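Local structure of heat shock protein, putative (1Y6Z) at residues B[37-42]-B[49-54]. The protein is probably an ATP-dependent chaperone of the Hsp90 family that helps other proteins fold, represented here by its middle domain. Sequence-based numbering, arbitrary orientation.
Sequences VHFNVE and SILYIP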
loop_
_atom_site.group_PDB
_atom_site.type_symbol
_atom_site.label_atom_id
_atom_site.label_comp_id
_atom_site.label_asym_id
_atom_site.label_seq_id
_atom_site.Cartn_x
_atom_site.Cartn_y
_atom_site.Cartn_z
ATOM N N VAL B 37 1.526 12.957 -9.937
ATOM C CA VAL B 37 2.399 12.983 -8.751
ATOM C C VAL B 37 3.818 13.345 -9.218
ATOM O O VAL B 37 4.266 12.862 -10.267
ATOM C CB VAL B 37 2.359 11.610 -7.975
ATOM C CG1 VAL B 37 2.650 10.478 -8.870
ATOM C CG2 VAL B 37 3.284 11.648 -6.745
ATOM N N HIS B 38 4.473 14.190 -8.428
ATOM C CA HIS B 38 5.838 14.637 -8.700
ATOM C C HIS B 38 6.644 14.070 -7.515
ATOM O O HIS B 38 6.325 14.368 -6.368
ATOM C CB HIS B 38 5.853 16.150 -8.717
ATOM C CG HIS B 38 7.220 16.755 -8.907
ATOM N ND1 HIS B 38 7.445 18.104 -8.789
ATOM C CD2 HIS B 38 8.412 16.205 -9.236
ATOM C CE1 HIS B 38 8.725 18.362 -9.010
ATOM N NE2 HIS B 38 9.326 17.232 -9.302
ATOM N N PHE B 39 7.614 13.210 -7.815
ATOM C CA PHE B 39 8.471 12.717 -6.755
ATOM C C PHE B 39 9.929 12.771 -7.128
ATOM O O PHE B 39 10.311 12.823 -8.302
ATOM C CB PHE B 39 8.010 11.319 -6.311
ATOM C CG PHE B 39 8.114 10.265 -7.346
ATOM C CD1 PHE B 39 9.139 9.305 -7.279
ATOM C CD2 PHE B 39 7.176 10.175 -8.383
ATOM C CE1 PHE B 39 9.241 8.295 -8.202
ATOM C CE2 PHE B 39 7.280 9.152 -9.341
ATOM C CZ PHE B 39 8.307 8.196 -9.244
ATOM N N ASN B 40 10.757 12.738 -6.097
ATOM C CA ASN B 40 12.204 12.821 -6.276
ATOM C C ASN B 40 12.792 11.760 -5.387
ATOM O O ASN B 40 12.335 11.594 -4.243
ATOM C CB ASN B 40 12.693 14.195 -5.853
ATOM C CG ASN B 40 12.087 15.325 -6.689
ATOM O OD1 ASN B 40 12.188 15.344 -7.925
ATOM N ND2 ASN B 40 11.446 16.280 -6.003
ATOM N N VAL B 41 13.725 10.998 -5.937
ATOM C CA VAL B 41 14.461 10.036 -5.143
ATOM C C VAL B 41 15.921 10.478 -5.031
ATOM O O VAL B 41 16.532 10.833 -6.028
ATOM C CB VAL B 41 14.347 8.638 -5.736
ATOM C CG1 VAL B 41 15.028 7.647 -4.828
ATOM C CG2 VAL B 41 12.875 8.272 -5.884
ATOM N N GLU B 42 16.457 10.466 -3.806
ATOM C CA GLU B 42 17.812 10.989 -3.520
ATOM C C GLU B 42 18.719 9.874 -2.958
ATOM O O GLU B 42 18.359 9.238 -1.988
ATOM C CB GLU B 42 17.720 12.151 -2.527
ATOM C CG GLU B 42 16.489 13.077 -2.728
ATOM C CD GLU B 42 15.176 12.577 -2.072
ATOM O OE1 GLU B 42 14.211 13.372 -2.006
ATOM O OE2 GLU B 42 15.094 11.399 -1.632
ATOM N N SER B 49 10.696 12.446 -10.970
ATOM C CA SER B 49 9.689 11.947 -11.882
ATOM C C SER B 49 8.425 12.751 -11.703
ATOM O O SER B 49 8.146 13.228 -10.620
ATOM C CB SER B 49 9.406 10.454 -11.716
ATOM O OG SER B 49 8.581 9.909 -12.763
ATOM N N ILE B 50 7.732 12.987 -12.803
ATOM C CA ILE B 50 6.350 13.499 -12.684
ATOM C C ILE B 50 5.563 12.534 -13.542
ATOM O O ILE B 50 5.946 12.317 -14.699
ATOM C CB ILE B 50 6.143 14.949 -13.226
ATOM C CG1 ILE B 50 7.172 15.932 -12.661
ATOM C CG2 ILE B 50 4.661 15.385 -12.919
ATOM C CD1 ILE B 50 7.063 17.362 -13.208
ATOM N N LEU B 51 4.477 11.963 -13.002
ATOM C CA LEU B 51 3.736 10.954 -13.688
ATOM C C LEU B 51 2.299 11.488 -13.731
ATOM O O LEU B 51 1.860 12.032 -12.771
ATOM C CB LEU B 51 3.745 9.681 -12.842
ATOM C CG LEU B 51 5.102 8.923 -12.706
ATOM C CD1 LEU B 51 4.754 7.626 -11.829
ATOM C CD2 LEU B 51 5.584 8.533 -14.063
ATOM N N TYR B 52 1.632 11.368 -14.874
ATOM C CA TYR B 52 0.285 11.885 -15.105
ATOM C C TYR B 52 -0.606 10.722 -15.570
ATOM O O TYR B 52 -0.206 9.901 -16.375
ATOM C CB TYR B 52 0.308 12.872 -16.253
ATOM C CG TYR B 52 1.042 14.186 -15.941
ATOM C CD1 TYR B 52 2.397 14.322 -16.202
ATOM C CD2 TYR B 52 0.338 15.266 -15.402
ATOM C CE1 TYR B 52 3.086 15.542 -15.947
ATOM C CE2 TYR B 52 0.998 16.450 -15.127
ATOM C CZ TYR B 52 2.367 16.587 -15.402
ATOM O OH TYR B 52 2.994 17.819 -15.178
ATOM N N ILE B 53 -1.846 10.726 -15.111
ATOM C CA ILE B 53 -2.918 9.954 -15.674
ATOM C C ILE B 53 -3.623 10.896 -16.616
ATOM O O ILE B 53 -4.114 11.973 -16.192
ATOM C CB ILE B 53 -3.878 9.472 -14.592
ATOM C CG1 ILE B 53 -3.139 8.490 -13.682
ATOM C CG2 ILE B 53 -5.137 8.790 -15.212
ATOM C CD1 ILE B 53 -4.048 7.990 -12.562
ATOM N N PRO B 54 -3.642 10.551 -17.899
ATOM C CA PRO B 54 -4.262 11.429 -18.895
ATOM C C PRO B 54 -5.749 11.611 -18.642
ATOM O O PRO B 54 -6.359 10.758 -18.018
ATOM C CB PRO B 54 -4.011 10.662 -20.236
ATOM C CG PRO B 54 -2.745 9.931 -19.955
ATOM C CD PRO B 54 -3.011 9.393 -18.550
#
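F39 and S49 exchange a reciprocal pair of backbone hydrogen bonds, S49 N to F39 O at 2.7 Å and F39 N to S49 O at 2.9 Å, and V37 pairs with L51 in the same way. The four bonds zip together a beta hairpin at one side of the mixed sheet of this Hsp90 middle domain, strand 35-41 being outermost within the chain. Between the two bonded pairs lies the non-hydrogen-bonded pair H38 and I50, where the strands close to 4.2 Å between CA atoms and the CA of H38 makes a CH contact to S49 O. With its CG anti to the backbone N (chi1 177°), the H38 imidazole receives I50 CG1 over one face, 4.0 Å from the ring centroid, and turns its CD2 edge to S49 O at 3.3 Å. Both ring nitrogens are engaged, ND1 by the hydroxyl of Y19 in helix 16-27 and NE2 by the carbonyl of W7, which should fix the ring's rotation. V37, F39, S49 and L51 occupy the other face, where helix 121-141 packs on F39 and L51. Here S49 OG is hydrogen-bonded to I100 O on the neighbouring strand 98-103, while S49 CB lies over the F39 ring as a CH-pi contact. L51 instead meets that ring at its edge, CD1 sitting 3.9 Å from F39 CE2.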